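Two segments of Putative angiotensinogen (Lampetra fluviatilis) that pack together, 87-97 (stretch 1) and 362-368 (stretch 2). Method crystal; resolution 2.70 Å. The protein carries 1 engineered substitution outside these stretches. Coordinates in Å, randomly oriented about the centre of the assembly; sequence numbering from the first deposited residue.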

ATOM      1  N   GLY A  87       8.654  -1.506  -7.583  1.00 47.21           N
ATOM      2  CA  GLY A  87       9.094  -0.464  -8.488  1.00 47.08           C
ATOM      3  C   GLY A  87       8.052   0.621  -8.669  1.00 46.04           C
ATOM      4  O   GLY A  87       8.349   1.788  -8.505  1.00 43.85           O
ATOM      5  N   LEU A  88       6.821   0.202  -8.985  1.00 45.75           N
ATOM      6  CA  LEU A  88       5.658   1.077  -9.017  1.00 45.29           C
ATOM      7  C   LEU A  88       5.498   1.851  -7.693  1.00 46.30           C
ATOM      8  O   LEU A  88       5.256   3.038  -7.722  1.00 46.42           O
ATOM      9  N   GLY A  89       5.619   1.159  -6.554  1.00 44.31           N
ATOM     10  CA  GLY A  89       5.450   1.764  -5.252  1.00 43.67           C
ATOM     11  C   GLY A  89       6.441   2.880  -5.028  1.00 44.31           C
ATOM     12  O   GLY A  89       6.080   3.983  -4.619  1.00 42.43           O
ATOM     13  N   PHE A  90       7.717   2.579  -5.294  1.00 45.97           N
ATOM     14  CA  PHE A  90       8.802   3.526  -5.021  1.00 45.00           C
ATOM     15  C   PHE A  90       8.676   4.763  -5.941  1.00 44.70           C
ATOM     16  O   PHE A  90       8.703   5.906  -5.501  1.00 41.23           O
ATOM     17  N   ARG A  91       8.451   4.510  -7.214  1.00 45.94           N
ATOM     18  CA  ARG A  91       8.147   5.574  -8.134  1.00 49.31           C
ATOM     19  C   ARG A  91       6.997   6.433  -7.605  1.00 49.36           C
ATOM     20  O   ARG A  91       7.042   7.658  -7.693  1.00 52.25           O
ATOM     21  N   LEU A  92       6.002   5.810  -7.014  1.00 48.33           N
ATOM     22  CA  LEU A  92       4.902   6.578  -6.506  1.00 48.90           C
ATOM     23  C   LEU A  92       5.347   7.354  -5.298  1.00 48.60           C
ATOM     24  O   LEU A  92       4.970   8.511  -5.135  1.00 46.85           O
ATOM     25  N   TYR A  93       6.140   6.714  -4.452  1.00 49.30           N
ATOM     26  CA  TYR A  93       6.633   7.367  -3.245  1.00 50.62           C
ATOM     27  C   TYR A  93       7.261   8.683  -3.608  1.00 52.74           C
ATOM     28  O   TYR A  93       7.006   9.700  -2.967  1.00 59.31           O
ATOM     29  N   LYS A  94       8.093   8.637  -4.639  1.00 52.58           N
ATOM     30  CA  LYS A  94       8.831   9.779  -5.105  1.00 52.46           C
ATOM     31  C   LYS A  94       7.981  10.907  -5.594  1.00 50.02           C
ATOM     32  O   LYS A  94       8.350  12.037  -5.415  1.00 50.74           O
ATOM     33  N   GLN A  95       6.855  10.610  -6.220  1.00 48.50           N
ATOM     34  CA  GLN A  95       5.866  11.631  -6.541  1.00 49.15           C
ATOM     35  C   GLN A  95       5.170  12.206  -5.295  1.00 50.72           C
ATOM     36  O   GLN A  95       5.005  13.408  -5.195  1.00 49.01           O
ATOM     37  N   VAL A  96       4.776  11.360  -4.334  1.00 55.60           N
ATOM     38  CA  VAL A  96       4.173  11.854  -3.072  1.00 59.34           C
ATOM     39  C   VAL A  96       5.027  12.924  -2.365  1.00 59.36           C
ATOM     40  O   VAL A  96       4.469  13.838  -1.774  1.00 62.48           O
ATOM     41  N   LEU A  97       6.354  12.756  -2.386  1.00 60.76           N
ATOM     42  CA  LEU A  97       7.349  13.708  -1.805  1.00 62.10           C
ATOM     43  C   LEU A  97       7.276  15.110  -2.365  1.00 64.02           C
ATOM     44  O   LEU A  97       7.624  16.068  -1.670  1.00 65.18           O
ATOM     45  N   ALA A 362      -2.804  12.990 -10.281  1.00 60.22           N
ATOM     46  CA  ALA A 362      -1.612  13.692 -10.676  1.00 59.41           C
ATOM     47  C   ALA A 362      -0.361  12.862 -10.490  1.00 58.96           C
ATOM     48  O   ALA A 362       0.592  13.061 -11.229  1.00 57.54           O
ATOM     49  N   TYR A 363      -0.305  12.012  -9.472  1.00 57.34           N
ATOM     50  CA  TYR A 363       0.928  11.258  -9.270  1.00 60.33           C
ATOM     51  C   TYR A 363       1.077  10.214 -10.388  1.00 57.79           C
ATOM     52  O   TYR A 363       2.152  10.064 -10.995  1.00 58.24           O
ATOM     53  N   LEU A 364      -0.013   9.512 -10.677  1.00 53.14           N
ATOM     54  CA  LEU A 364       0.007   8.467 -11.686  1.00 51.14           C
ATOM     55  C   LEU A 364       0.175   9.116 -13.064  1.00 52.06           C
ATOM     56  O   LEU A 364       0.852   8.555 -13.938  1.00 53.47           O
ATOM     57  N   SER A 365      -0.431  10.289 -13.259  1.00 46.89           N
ATOM     58  CA  SER A 365      -0.176  11.055 -14.458  1.00 47.15           C
ATOM     59  C   SER A 365       1.319  11.321 -14.667  1.00 46.65           C
ATOM     60  O   SER A 365       1.846  11.057 -15.743  1.00 45.55           O
ATOM     61  N   ALA A 366       2.015  11.813 -13.653  1.00 46.90           N
ATOM     62  CA  ALA A 366       3.469  12.009 -13.787  1.00 48.70           C
ATOM     63  C   ALA A 366       4.214  10.704 -14.098  1.00 51.73           C
ATOM     64  O   ALA A 366       5.182  10.692 -14.875  1.00 52.69           O
ATOM     65  N   MET A 367       3.764   9.598 -13.511  1.00 53.21           N
ATOM     66  CA  MET A 367       4.418   8.309 -13.743  1.00 53.72           C
ATOM     67  C   MET A 367       4.145   7.716 -15.118  1.00 52.31           C
ATOM     68  O   MET A 367       4.685   6.668 -15.450  1.00 55.86           O
ATOM     69  N   GLY A 368       3.307   8.372 -15.908  1.00 50.58           N
ATOM     70  CA  GLY A 368       3.102   8.009 -17.317  1.00 52.16           C
ATOM     71  C   GLY A 368       1.727   7.488 -17.742  1.00 51.86           C
ATOM     72  O   GLY A 368       1.575   7.151 -18.910  1.00 50.64           O
TER

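The two helices cross at 117° with their axes 9.4 Å apart at closest approach, and the contact is made by van der Waals packing, with no hydrogen bond between the stretches. Met367 contributes most. Its CA-to-CB bond points toward stretch 1, and with chi angles m, t, p the side chain enters a hole formed by Leu88, Arg91, Leu92 and Gln95. The terminal methyl reaches Leu88 and Arg91, with CE of Met367 3.8 Å from CD1 of Leu88 and 4.0 Å from CB of Arg91. The sulfur rests against the Leu92 backbone, SD of Met367 lying 3.8 Å from CA of Leu92, while CG of Met367 meets CG of Gln95 at 3.8 Å.

Tyr363, one helical turn earlier, leaves its backbone sideways in the m rotamer and lays its ring against the last turn of stretch 1. CA of Val96 sits over one ring face, 4.3 Å from the Tyr363 centroid, in a CH-pi contact. Leu92 (t, p) touches both residues, its CD1 reaching CB of Tyr363 at 3.7 Å and SD of Met367 at 4.0 Å.

Gln95, folded by m, m torsions, points toward stretch 2. Its CB packs 3.6 Å from CD1 of Tyr363, and its NE2 approaches CB of Ala366 at 3.1 Å, a close contact with a methyl group that is not a hydrogen bond.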

ATOM      1  CB  LEU A  88       4.383   0.257  -9.236  1.00 45.06           C
ATOM      2  CG  LEU A  88       3.078   1.042  -9.354  1.00 44.87           C
ATOM      3  CD1 LEU A  88       2.964   1.537 -10.780  1.00 47.36           C
ATOM      4  CD2 LEU A  88       1.868   0.206  -9.014  1.00 44.74           C
ATOM      5  CB  PHE A  90      10.135   2.827  -5.172  1.00 45.33           C
ATOM      6  CG  PHE A  90      10.440   1.811  -4.096  1.00 46.74           C
ATOM      7  CD1 PHE A  90      10.295   2.105  -2.731  1.00 47.62           C
ATOM      8  CD2 PHE A  90      10.945   0.543  -4.441  1.00 47.63           C
ATOM      9  CE1 PHE A  90      10.630   1.144  -1.736  1.00 48.09           C
ATOM     10  CE2 PHE A  90      11.249  -0.414  -3.463  1.00 47.19           C
ATOM     11  CZ  PHE A  90      11.089  -0.123  -2.114  1.00 46.80           C
ATOM     12  CB  ARG A  91       7.879   5.017  -9.544  1.00 51.11           C
ATOM     13  CG  ARG A  91       9.174   4.824 -10.342  1.00 55.09           C
ATOM     14  CD  ARG A  91       9.156   3.667 -11.336  1.00 60.05           C
ATOM     15  NE  ARG A  91       7.892   3.605 -12.091  1.00 64.51           N
ATOM     16  CZ  ARG A  91       7.247   2.488 -12.474  1.00 67.45           C
ATOM     17  NH1 ARG A  91       7.732   1.262 -12.221  1.00 68.72           N
ATOM     18  NH2 ARG A  91       6.082   2.605 -13.120  1.00 68.73           N
ATOM     19  CB  LEU A  92       3.719   5.675  -6.183  1.00 50.80           C
ATOM     20  CG  LEU A  92       2.534   6.314  -5.469  1.00 53.49           C
ATOM     21  CD1 LEU A  92       1.936   7.374  -6.372  1.00 56.98           C
ATOM     22  CD2 LEU A  92       1.472   5.272  -5.142  1.00 55.75           C
ATOM     23  CB  TYR A  93       7.679   6.501  -2.560  1.00 50.41           C
ATOM     24  CG  TYR A  93       8.022   6.860  -1.117  1.00 52.60           C
ATOM     25  CD1 TYR A  93       8.932   7.856  -0.815  1.00 52.93           C
ATOM     26  CD2 TYR A  93       7.484   6.132  -0.043  1.00 53.28           C
ATOM     27  CE1 TYR A  93       9.250   8.154   0.497  1.00 54.25           C
ATOM     28  CE2 TYR A  93       7.841   6.389   1.262  1.00 53.46           C
ATOM     29  CZ  TYR A  93       8.716   7.415   1.533  1.00 53.94           C
ATOM     30  OH  TYR A  93       9.032   7.717   2.853  1.00 54.22           O
ATOM     31  CB  LYS A  94       9.757   9.361  -6.215  1.00 56.83           C
ATOM     32  CG  LYS A  94      10.968   8.636  -5.667  1.00 62.95           C
ATOM     33  CD  LYS A  94      11.633   7.797  -6.757  1.00 69.00           C
ATOM     34  CE  LYS A  94      13.047   7.392  -6.361  1.00 73.36           C
ATOM     35  NZ  LYS A  94      13.143   7.005  -4.916  1.00 73.29           N
ATOM     36  CB  GLN A  95       4.795  11.076  -7.481  1.00 51.29           C
ATOM     37  CG  GLN A  95       5.265  10.551  -8.840  1.00 52.05           C
ATOM     38  CD  GLN A  95       6.052  11.551  -9.667  1.00 52.50           C
ATOM     39  OE1 GLN A  95       7.134  11.216 -10.138  1.00 55.56           O
ATOM     40  NE2 GLN A  95       5.551  12.775  -9.808  1.00 51.39           N
ATOM     41  CB  VAL A  96       3.820  10.706  -2.071  1.00 63.36           C
ATOM     42  CG1 VAL A  96       3.301  11.274  -0.723  1.00 65.55           C
ATOM     43  CG2 VAL A  96       2.752   9.787  -2.671  1.00 62.80           C
ATOM     44  CB  LEU A  97       8.786  13.245  -2.081  1.00 61.45           C
ATOM     45  CG  LEU A  97       9.260  11.975  -1.380  1.00 64.46           C
ATOM     46  CD1 LEU A  97      10.636  11.560  -1.875  1.00 66.28           C
ATOM     47  CD2 LEU A  97       9.266  12.149   0.138  1.00 62.48           C
ATOM     48  CB  ALA A 362      -1.482  14.992  -9.881  1.00 61.48           C
ATOM     49  CB  TYR A 363       0.987  10.584  -7.890  1.00 63.16           C
ATOM     50  CG  TYR A 363       0.840  11.506  -6.672  1.00 66.90           C
ATOM     51  CD1 TYR A 363       1.637  12.627  -6.519  1.00 68.53           C
ATOM     52  CD2 TYR A 363      -0.077  11.214  -5.650  1.00 66.99           C
ATOM     53  CE1 TYR A 363       1.500  13.438  -5.407  1.00 70.72           C
ATOM     54  CE2 TYR A 363      -0.221  12.024  -4.546  1.00 63.72           C
ATOM     55  CZ  TYR A 363       0.560  13.124  -4.440  1.00 68.58           C
ATOM     56  OH  TYR A 363       0.438  13.950  -3.363  1.00 82.00           O
ATOM     57  CB  LEU A 364      -1.261   7.637 -11.630  1.00 52.23           C
ATOM     58  CG  LEU A 364      -1.512   6.923 -10.295  1.00 54.12           C
ATOM     59  CD1 LEU A 364      -2.956   6.437 -10.168  1.00 50.10           C
ATOM     60  CD2 LEU A 364      -0.529   5.771 -10.126  1.00 54.69           C
ATOM     61  CB  SER A 365      -0.962  12.364 -14.435  1.00 47.75           C
ATOM     62  OG  SER A 365      -2.355  12.103 -14.522  1.00 42.99           O
ATOM     63  CB  ALA A 366       4.048  12.655 -12.558  1.00 48.69           C
ATOM     64  CB  MET A 367       4.017   7.323 -12.659  1.00 54.65           C
ATOM     65  CG  MET A 367       4.494   7.741 -11.276  1.00 54.37           C
ATOM     66  SD  MET A 367       3.544   6.903 -10.019  1.00 55.96           S
ATOM     67  CE  MET A 367       3.964   5.190 -10.375  1.00 52.75           C
TER